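Local coordinates for protein probable FAD-dependent oxidoreductase PA4991 (Pseudomonas aeruginosa PAO1, PDB 5EZ7) that probably acts as an FAD-dependent oxidoreductase of the DAO family, binding one FAD per subunit, although its physiological substrate is unknown, at residues A[45-50]-A[383-388]; A[229-234]-A[268-273]. One frame throughout, in Å; residues are numbered along the deposited sequence.

Contact 1: residues A[45-50]-A[383-388]. With FAD (flavin-adenine dinucleotide), chain B.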
loop_
_atom_site.group_PDB
_atom_site.type_symbol
_atom_site.label_atom_id
_atom_site.label_comp_id
_atom_site.label_asym_id
_atom_site.label_seq_id
_atom_site.Cartn_x
_atom_site.Cartn_y
_atom_site.Cartn_z
ATOM N N GLN A 45 -1.271 1.737 6.245
ATOM C CA GLN A 45 -2.195 1.796 5.133
ATOM C C GLN A 45 -2.207 0.581 4.224
ATOM O O GLN A 45 -3.243 0.253 3.660
ATOM C CB GLN A 45 -1.854 2.990 4.273
ATOM C CG GLN A 45 -1.929 4.329 4.985
ATOM C CD GLN A 45 -1.198 5.410 4.190
ATOM O OE1 GLN A 45 -1.749 6.034 3.282
ATOM N NE2 GLN A 45 0.072 5.598 4.511
ATOM N N SER A 46 -1.051 -0.057 4.039
ATOM C CA SER A 46 -0.895 -1.085 2.993
ATOM C C SER A 46 -1.833 -2.287 3.032
ATOM O O SER A 46 -2.461 -2.607 2.032
ATOM C CB SER A 46 0.531 -1.603 2.966
ATOM O OG SER A 46 1.347 -0.538 2.588
ATOM N N VAL A 47 -1.897 -2.959 4.161
ATOM C CA VAL A 47 -2.766 -4.138 4.297
ATOM C C VAL A 47 -4.216 -3.707 4.372
ATOM O O VAL A 47 -5.072 -4.547 4.221
ATOM C CB VAL A 47 -2.348 -5.004 5.511
ATOM C CG1 VAL A 47 -3.243 -6.177 5.758
ATOM C CG2 VAL A 47 -1.033 -5.658 5.194
ATOM N N LYS A 48 -4.470 -2.414 4.637
ATOM C CA LYS A 48 -5.811 -1.854 4.589
ATOM C C LYS A 48 -6.218 -1.327 3.219
ATOM O O LYS A 48 -7.348 -0.868 3.054
ATOM C CB LYS A 48 -5.969 -0.740 5.624
ATOM C CG LYS A 48 -5.739 -1.206 7.048
ATOM C CD LYS A 48 -5.925 -0.015 7.967
ATOM C CE LYS A 48 -5.823 -0.381 9.450
ATOM N NZ LYS A 48 -4.395 -0.352 9.843
ATOM N N SER A 49 -5.334 -1.391 2.229
ATOM C CA SER A 49 -5.717 -0.955 0.906
ATOM C C SER A 49 -6.672 -1.952 0.257
ATOM O O SER A 49 -6.908 -3.060 0.780
ATOM C CB SER A 49 -4.496 -0.731 -0.007
ATOM O OG SER A 49 -3.737 -1.907 -0.244
ATOM N N GLN A 50 -7.202 -1.558 -0.883
ATOM C CA GLN A 50 -8.041 -2.450 -1.682
ATOM C C GLN A 50 -7.191 -3.255 -2.663
ATOM O O GLN A 50 -7.700 -4.145 -3.318
ATOM C CB GLN A 50 -9.153 -1.671 -2.385
ATOM C CG GLN A 50 -10.166 -1.073 -1.409
ATOM C CD GLN A 50 -11.533 -0.761 -2.058
ATOM O OE1 GLN A 50 -11.805 0.367 -2.439
ATOM N NE2 GLN A 50 -12.371 -1.777 -2.191
ATOM N N ALA A 383 1.285 -7.914 9.638
ATOM C CA ALA A 383 -0.057 -7.461 9.976
ATOM C C ALA A 383 -1.107 -8.420 9.410
ATOM O O ALA A 383 -0.927 -8.984 8.332
ATOM C CB ALA A 383 -0.305 -6.074 9.423
ATOM N N GLU A 384 -2.200 -8.574 10.142
ATOM C CA GLU A 384 -3.384 -9.236 9.620
ATOM C C GLU A 384 -4.295 -8.219 8.930
ATOM O O GLU A 384 -4.364 -7.085 9.328
ATOM C CB GLU A 384 -4.182 -9.891 10.739
ATOM C CG GLU A 384 -3.422 -10.965 11.521
ATOM C CD GLU A 384 -4.349 -11.836 12.378
ATOM O OE1 GLU A 384 -5.202 -12.571 11.805
ATOM O OE2 GLU A 384 -4.183 -11.806 13.624
ATOM N N PRO A 385 -5.004 -8.637 7.880
ATOM C CA PRO A 385 -6.019 -7.754 7.315
ATOM C C PRO A 385 -7.180 -7.511 8.286
ATOM O O PRO A 385 -7.481 -8.364 9.071
ATOM C CB PRO A 385 -6.489 -8.534 6.103
ATOM C CG PRO A 385 -6.246 -9.969 6.452
ATOM C CD PRO A 385 -4.985 -9.956 7.226
ATOM N N ALA A 386 -7.796 -6.343 8.240
ATOM C CA ALA A 386 -8.945 -5.972 9.144
ATOM C C ALA A 386 -10.163 -6.955 9.101
ATOM O O ALA A 386 -10.786 -7.244 10.115
ATOM C CB ALA A 386 -9.398 -4.561 8.823
ATOM N N TRP A 387 -10.441 -7.510 7.936
ATOM C CA TRP A 387 -11.472 -8.545 7.787
ATOM C C TRP A 387 -11.253 -9.822 8.624
ATOM O O TRP A 387 -12.243 -10.515 8.950
ATOM C CB TRP A 387 -11.759 -8.920 6.319
ATOM C CG TRP A 387 -10.668 -8.851 5.351
ATOM C CD1 TRP A 387 -9.942 -9.869 4.873
ATOM C CD2 TRP A 387 -10.230 -7.687 4.659
ATOM N NE1 TRP A 387 -9.033 -9.409 3.956
ATOM C CE2 TRP A 387 -9.211 -8.070 3.798
ATOM C CE3 TRP A 387 -10.605 -6.349 4.699
ATOM C CZ2 TRP A 387 -8.531 -7.166 3.006
ATOM C CZ3 TRP A 387 -9.940 -5.459 3.899
ATOM C CH2 TRP A 387 -8.921 -5.862 3.072
ATOM N N GLU A 388 -10.008 -10.150 8.979
ATOM C CA GLU A 388 -9.792 -11.228 9.940
ATOM C C GLU A 388 -9.934 -10.738 11.373
ATOM O O GLU A 388 -10.464 -11.448 12.206
ATOM C CB GLU A 388 -8.483 -11.987 9.688
ATOM C CG GLU A 388 -8.468 -12.736 8.341
ATOM C CD GLU A 388 -9.454 -13.922 8.233
ATOM O OE1 GLU A 388 -9.696 -14.375 7.076
ATOM O OE2 GLU A 388 -9.986 -14.433 9.268
HETATM P PA FAD B . 2.228 2.433 5.201
HETATM O O1A FAD B . 1.626 1.206 4.597
HETATM O O2A FAD B . 1.421 3.311 6.116
HETATM O O5B FAD B . 3.554 1.967 5.936
HETATM C C5B FAD B . 4.269 2.807 6.820
HETATM C C4B FAD B . 4.974 1.883 7.790
HETATM O O4B FAD B . 5.880 2.649 8.602
HETATM C C3B FAD B . 3.980 1.169 8.711
HETATM O O3B FAD B . 4.140 -0.249 8.634
HETATM C C2B FAD B . 4.322 1.718 10.084
HETATM O O2B FAD B . 4.137 0.800 11.159
HETATM C C1B FAD B . 5.781 2.149 9.919
HETATM N N9A FAD B . 6.183 3.212 10.847
HETATM C C8A FAD B . 5.474 4.311 11.161
HETATM N N7A FAD B . 6.153 5.056 12.050
HETATM C C5A FAD B . 7.313 4.440 12.305
HETATM C C6A FAD B . 8.473 4.710 13.166
HETATM N N6A FAD B . 8.485 5.829 13.906
HETATM N N1A FAD B . 9.492 3.835 13.162
HETATM C C2A FAD B . 9.458 2.724 12.405
HETATM N N3A FAD B . 8.424 2.409 11.597
HETATM C C4A FAD B . 7.341 3.220 11.515
HETATM N N1 FAD B . -3.534 2.416 -3.386
HETATM C C2 FAD B . -3.684 1.739 -4.544
HETATM O O2 FAD B . -2.796 1.837 -5.424
HETATM N N3 FAD B . -4.753 0.960 -4.788
HETATM C C4 FAD B . -5.738 0.808 -3.907
HETATM O O4 FAD B . -6.714 0.071 -4.151
HETATM C C4X FAD B . -5.646 1.511 -2.623
HETATM N N5 FAD B . -6.614 1.398 -1.694
HETATM C C5X FAD B . -6.513 2.038 -0.516
HETATM C C6 FAD B . -7.525 1.881 0.422
HETATM C C7 FAD B . -7.459 2.516 1.645
HETATM C C7M FAD B . -8.555 2.316 2.647
HETATM C C8 FAD B . -6.278 3.357 1.969
HETATM C C8M FAD B . -6.139 4.070 3.297
HETATM C C9 FAD B . -5.277 3.520 1.028
HETATM C C9A FAD B . -5.337 2.895 -0.215
HETATM N N10 FAD B . -4.318 3.036 -1.199
HETATM C C10 FAD B . -4.443 2.342 -2.408
HETATM C "C1'" FAD B . -3.128 3.835 -0.964
HETATM C "C2'" FAD B . -2.083 2.943 -0.316
HETATM O "O2'" FAD B . -2.654 2.127 0.716
HETATM C "C3'" FAD B . -0.928 3.769 0.231
HETATM O "O3'" FAD B . -0.556 4.753 -0.756
HETATM C "C4'" FAD B . 0.276 2.883 0.543
HETATM O "O4'" FAD B . -0.119 1.632 1.107
HETATM C "C5'" FAD B . 1.222 3.556 1.518
HETATM O "O5'" FAD B . 2.404 2.756 1.651
HETATM P P FAD B . 3.516 3.192 2.713
HETATM O O1P FAD B . 4.483 2.049 2.881
HETATM O O2P FAD B . 4.002 4.528 2.281
HETATM O O3P FAD B . 2.658 3.462 4.041
HETATM O O HOH W 1 -7.234 -4.661 5.964
#

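Contact 2: residues A[229-234]-A[268-273]. With FAD (flavin-adenine dinucleotide), chain B.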
loop_
_atom_site.group_PDB
_atom_site.type_symbol
_atom_site.label_atom_id
_atom_site.label_comp_id
_atom_site.label_asym_id
_atom_site.label_seq_id
_atom_site.Cartn_x
_atom_site.Cartn_y
_atom_site.Cartn_z
ATOM N N LEU A 229 -10.457 8.116 5.472
ATOM C CA LEU A 229 -11.466 7.305 4.777
ATOM C C LEU A 229 -12.319 6.603 5.834
ATOM O O LEU A 229 -11.823 6.303 6.919
ATOM C CB LEU A 229 -10.779 6.261 3.889
ATOM C CG LEU A 229 -10.219 6.796 2.565
ATOM C CD1 LEU A 229 -9.343 5.752 1.943
ATOM C CD2 LEU A 229 -11.300 7.176 1.563
ATOM N N HIS A 230 -13.592 6.346 5.525
ATOM C CA HIS A 230 -14.492 5.455 6.329
ATOM C C HIS A 230 -14.942 4.260 5.485
ATOM O O HIS A 230 -16.005 4.286 4.850
ATOM C CB HIS A 230 -15.725 6.218 6.799
ATOM C CG HIS A 230 -16.437 5.590 7.960
ATOM N ND1 HIS A 230 -17.525 6.184 8.556
ATOM C CD2 HIS A 230 -16.196 4.463 8.666
ATOM C CE1 HIS A 230 -17.924 5.455 9.581
ATOM N NE2 HIS A 230 -17.129 4.407 9.675
ATOM N N MET A 231 -14.114 3.226 5.481
ATOM C CA MET A 231 -14.346 2.036 4.682
ATOM C C MET A 231 -15.362 1.148 5.375
ATOM O O MET A 231 -15.426 1.144 6.595
ATOM C CB MET A 231 -13.047 1.241 4.531
ATOM C CG MET A 231 -11.866 1.982 3.903
ATOM S SD MET A 231 -12.129 2.555 2.223
ATOM C CE MET A 231 -12.038 0.963 1.393
ATOM N N VAL A 232 -16.126 0.370 4.590
ATOM C CA VAL A 232 -17.158 -0.514 5.094
ATOM C C VAL A 232 -16.794 -1.936 4.707
ATOM O O VAL A 232 -16.300 -2.177 3.626
ATOM C CB VAL A 232 -18.547 -0.150 4.523
ATOM C CG1 VAL A 232 -19.628 -1.046 5.134
ATOM C CG2 VAL A 232 -18.884 1.283 4.846
ATOM N N MET A 233 -17.024 -2.886 5.604
ATOM C CA MET A 233 -16.778 -4.310 5.309
ATOM C C MET A 233 -18.100 -5.074 5.527
ATOM O O MET A 233 -18.757 -4.881 6.564
ATOM C CB MET A 233 -15.702 -4.897 6.230
ATOM C CG MET A 233 -14.290 -4.365 6.036
ATOM S SD MET A 233 -13.070 -4.911 7.274
ATOM C CE MET A 233 -13.548 -3.969 8.687
ATOM N N VAL A 234 -18.479 -5.925 4.561
ATOM C CA VAL A 234 -19.601 -6.862 4.720
ATOM C C VAL A 234 -19.077 -8.287 4.622
ATOM O O VAL A 234 -18.391 -8.624 3.659
ATOM C CB VAL A 234 -20.648 -6.756 3.597
ATOM C CG1 VAL A 234 -21.967 -7.357 4.050
ATOM C CG2 VAL A 234 -20.822 -5.339 3.175
ATOM N N VAL A 268 -15.436 -11.401 2.223
ATOM C CA VAL A 268 -15.753 -10.072 2.671
ATOM C C VAL A 268 -15.701 -9.155 1.461
ATOM O O VAL A 268 -14.758 -9.217 0.670
ATOM C CB VAL A 268 -14.763 -9.568 3.753
ATOM C CG1 VAL A 268 -15.073 -8.143 4.171
ATOM C CG2 VAL A 268 -14.796 -10.486 4.977
ATOM N N TRP A 269 -16.732 -8.330 1.329
ATOM C CA TRP A 269 -16.753 -7.237 0.371
ATOM C C TRP A 269 -16.290 -5.997 1.100
ATOM O O TRP A 269 -16.905 -5.588 2.076
ATOM C CB TRP A 269 -18.177 -6.952 -0.153
ATOM C CG TRP A 269 -18.661 -7.805 -1.267
ATOM C CD1 TRP A 269 -17.919 -8.618 -2.073
ATOM C CD2 TRP A 269 -20.010 -7.882 -1.749
ATOM N NE1 TRP A 269 -18.723 -9.210 -3.014
ATOM C CE2 TRP A 269 -20.014 -8.774 -2.836
ATOM C CE3 TRP A 269 -21.226 -7.284 -1.356
ATOM C CZ2 TRP A 269 -21.196 -9.091 -3.547
ATOM C CZ3 TRP A 269 -22.400 -7.600 -2.059
ATOM C CH2 TRP A 269 -22.368 -8.490 -3.141
ATOM N N TYR A 270 -15.253 -5.383 0.574
ATOM C CA TYR A 270 -14.631 -4.207 1.131
ATOM C C TYR A 270 -15.021 -3.029 0.243
ATOM O O TYR A 270 -14.772 -3.060 -0.973
ATOM C CB TYR A 270 -13.122 -4.450 1.122
ATOM C CG TYR A 270 -12.266 -3.513 1.913
ATOM C CD1 TYR A 270 -12.720 -2.892 3.058
ATOM C CD2 TYR A 270 -10.937 -3.295 1.541
ATOM C CE1 TYR A 270 -11.890 -2.032 3.789
ATOM C CE2 TYR A 270 -10.115 -2.446 2.258
ATOM C CZ TYR A 270 -10.595 -1.808 3.385
ATOM O OH TYR A 270 -9.774 -0.959 4.113
ATOM N N LEU A 271 -15.640 -2.012 0.844
ATOM C CA LEU A 271 -16.185 -0.906 0.105
ATOM C C LEU A 271 -15.453 0.396 0.344
ATOM O O LEU A 271 -15.528 0.954 1.442
ATOM C CB LEU A 271 -17.660 -0.685 0.463
ATOM C CG LEU A 271 -18.655 -1.845 0.572
ATOM C CD1 LEU A 271 -20.035 -1.272 0.880
ATOM C CD2 LEU A 271 -18.743 -2.689 -0.687
ATOM N N GLY A 272 -14.831 0.909 -0.717
ATOM C CA GLY A 272 -14.283 2.279 -0.767
ATOM C C GLY A 272 -15.018 3.123 -1.774
ATOM O O GLY A 272 -16.225 2.906 -2.023
ATOM N N GLY A 273 -14.297 4.062 -2.384
ATOM C CA GLY A 273 -14.895 5.069 -3.236
ATOM C C GLY A 273 -15.481 6.273 -2.488
ATOM O O GLY A 273 -15.038 6.617 -1.385
HETATM P PA FAD B . 2.228 2.433 5.201
HETATM O O1A FAD B . 1.626 1.206 4.597
HETATM O O2A FAD B . 1.421 3.311 6.116
HETATM O O5B FAD B . 3.554 1.967 5.936
HETATM C C5B FAD B . 4.269 2.807 6.820
HETATM C C4B FAD B . 4.974 1.883 7.790
HETATM O O4B FAD B . 5.880 2.649 8.602
HETATM C C3B FAD B . 3.980 1.169 8.711
HETATM O O3B FAD B . 4.140 -0.249 8.634
HETATM C C2B FAD B . 4.322 1.718 10.084
HETATM O O2B FAD B . 4.137 0.800 11.159
HETATM C C1B FAD B . 5.781 2.149 9.919
HETATM N N9A FAD B . 6.183 3.212 10.847
HETATM C C8A FAD B . 5.474 4.311 11.161
HETATM N N7A FAD B . 6.153 5.056 12.050
HETATM C C5A FAD B . 7.313 4.440 12.305
HETATM C C6A FAD B . 8.473 4.710 13.166
HETATM N N6A FAD B . 8.485 5.829 13.906
HETATM N N1A FAD B . 9.492 3.835 13.162
HETATM C C2A FAD B . 9.458 2.724 12.405
HETATM N N3A FAD B . 8.424 2.409 11.597
HETATM C C4A FAD B . 7.341 3.220 11.515
HETATM N N1 FAD B . -3.534 2.416 -3.386
HETATM C C2 FAD B . -3.684 1.739 -4.544
HETATM O O2 FAD B . -2.796 1.837 -5.424
HETATM N N3 FAD B . -4.753 0.960 -4.788
HETATM C C4 FAD B . -5.738 0.808 -3.907
HETATM O O4 FAD B . -6.714 0.071 -4.151
HETATM C C4X FAD B . -5.646 1.511 -2.623
HETATM N N5 FAD B . -6.614 1.398 -1.694
HETATM C C5X FAD B . -6.513 2.038 -0.516
HETATM C C6 FAD B . -7.525 1.881 0.422
HETATM C C7 FAD B . -7.459 2.516 1.645
HETATM C C7M FAD B . -8.555 2.316 2.647
HETATM C C8 FAD B . -6.278 3.357 1.969
HETATM C C8M FAD B . -6.139 4.070 3.297
HETATM C C9 FAD B . -5.277 3.520 1.028
HETATM C C9A FAD B . -5.337 2.895 -0.215
HETATM N N10 FAD B . -4.318 3.036 -1.199
HETATM C C10 FAD B . -4.443 2.342 -2.408
HETATM C "C1'" FAD B . -3.128 3.835 -0.964
HETATM C "C2'" FAD B . -2.083 2.943 -0.316
HETATM O "O2'" FAD B . -2.654 2.127 0.716
HETATM C "C3'" FAD B . -0.928 3.769 0.231
HETATM O "O3'" FAD B . -0.556 4.753 -0.756
HETATM C "C4'" FAD B . 0.276 2.883 0.543
HETATM O "O4'" FAD B . -0.119 1.632 1.107
HETATM C "C5'" FAD B . 1.222 3.556 1.518
HETATM O "O5'" FAD B . 2.404 2.756 1.651
HETATM P P FAD B . 3.516 3.192 2.713
HETATM O O1P FAD B . 4.483 2.049 2.881
HETATM O O2P FAD B . 4.002 4.528 2.281
HETATM O O3P FAD B . 2.658 3.462 4.041
#

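Contact 1: residues A[45-50]-A[383-388]
In the FAD-binding loop that follows strand 33-37, part of the dinucleotide-binding domain of a DAO-family enzyme, Val47 is the residue that meets Pro385 and its neighbours near the C-terminus. The first torsion of Val47 sets CG1 anti to the backbone N (chi1 176°), and this methyl lies 3.6 Å from Pro385 CA; the other branch, CG2, faces Ala383 CB. Pro385 occupies the N-cap position of the short helix 386-389. A single water joins the two backbones, donating to Val47 O at 2.8 Å and accepting from Ala386 N at 2.9 Å, so an amide of the first helical turn finds a partner. The same water and Pro385 CB lie over one face of the Trp387 indole, both offset toward its rim.

The other side of the loop grips the cofactor. Backbone N and side-chain NE2 of Gln45 both donate to the phosphate oxygen O2A of FAD, each at 3.1 Å. Ser46 OG donates to FAD O1A at 2.7 Å while accepting from the ribityl hydroxyl O4', and Ser46 N adds a second bond to O1A. Within the loop, Ser46 O accepts from both Ser49 N and Ser49 OG, which braces the turn. From the same turn, Ser49 O comes to the edge of the Trp387 ring, near its plane, 4.1 Å from CH2.

Contact 2: residues A[229-234]-A[268-273]
Val234 O accepts a hydrogen bond from Trp269 N at 2.9 Å, which joins the antiparallel strands 224-236 and 267-272 in the mixed sheet of this DAO-family enzyme; Val268 CA adds a weaker, supplementary CA-H...O contact to the same Val234 O at 3.2 Å. Three further backbone bonds complete the antiparallel ladder. Val234 N returns a bond to Trp269 O, and Leu271 N reaches Val232 O at 2.9 Å, nearly straight on to the carbonyl; the reciprocal bond from Val232 N to Leu271 O is longer, at 3.3 Å. Val232 with Leu271 and Val234 with Trp269 are therefore hydrogen-bonded pairs. Their side chains share one face of the sheet, where helix 285-299 packs against Val232, Val234 and Leu271.

Met233 and Tyr270 form the intervening non-hydrogen-bonded pair, on the opposite face. The Tyr270 ring, whose CG stands anti to the backbone N (chi1 -167°), lies between two methionines that approach it differently. Met233 runs alongside, pointing the same way, with CG 3.7 Å from Tyr270 CD1 and its sulfur oblique to the ring. Met231 crosses the tyrosine at about a right angle; the bend at its thioether (chi3 -73°) puts CE over a ring face in a CH-pi contact, 3.9 Å from the centroid and 18° off the normal. Leu229 CD1 and Met231 CG both touch the flavin methyl C7M, so this face lines the FAD pocket. Gly272 has no side chain, and Met231 CE settles 3.4 Å from its CA.

Tyr270 joins the two contacts: its OH lies 2.6 Å from Lys48 O, a probable hydrogen bond from the strand of contact 2 to the loop of contact 1. The Tyr270 ring also meets Trp387 edge-to-face, with CD2 of the tyrosine 3.4 Å from Trp387 CZ3. With OH on Lys48 and the ring on Trp387, Tyr270 touches both segments of contact 1. The centres of the contacts are about 11 Å apart, and both reach FAD: residues 45-50 hold the adenosine-side phosphate (PA) and run beside the isoalloxazine, Gln50 N lying 3.1 Å from flavin N5, while residues 229-234 and 268-273 border its dimethylbenzene end.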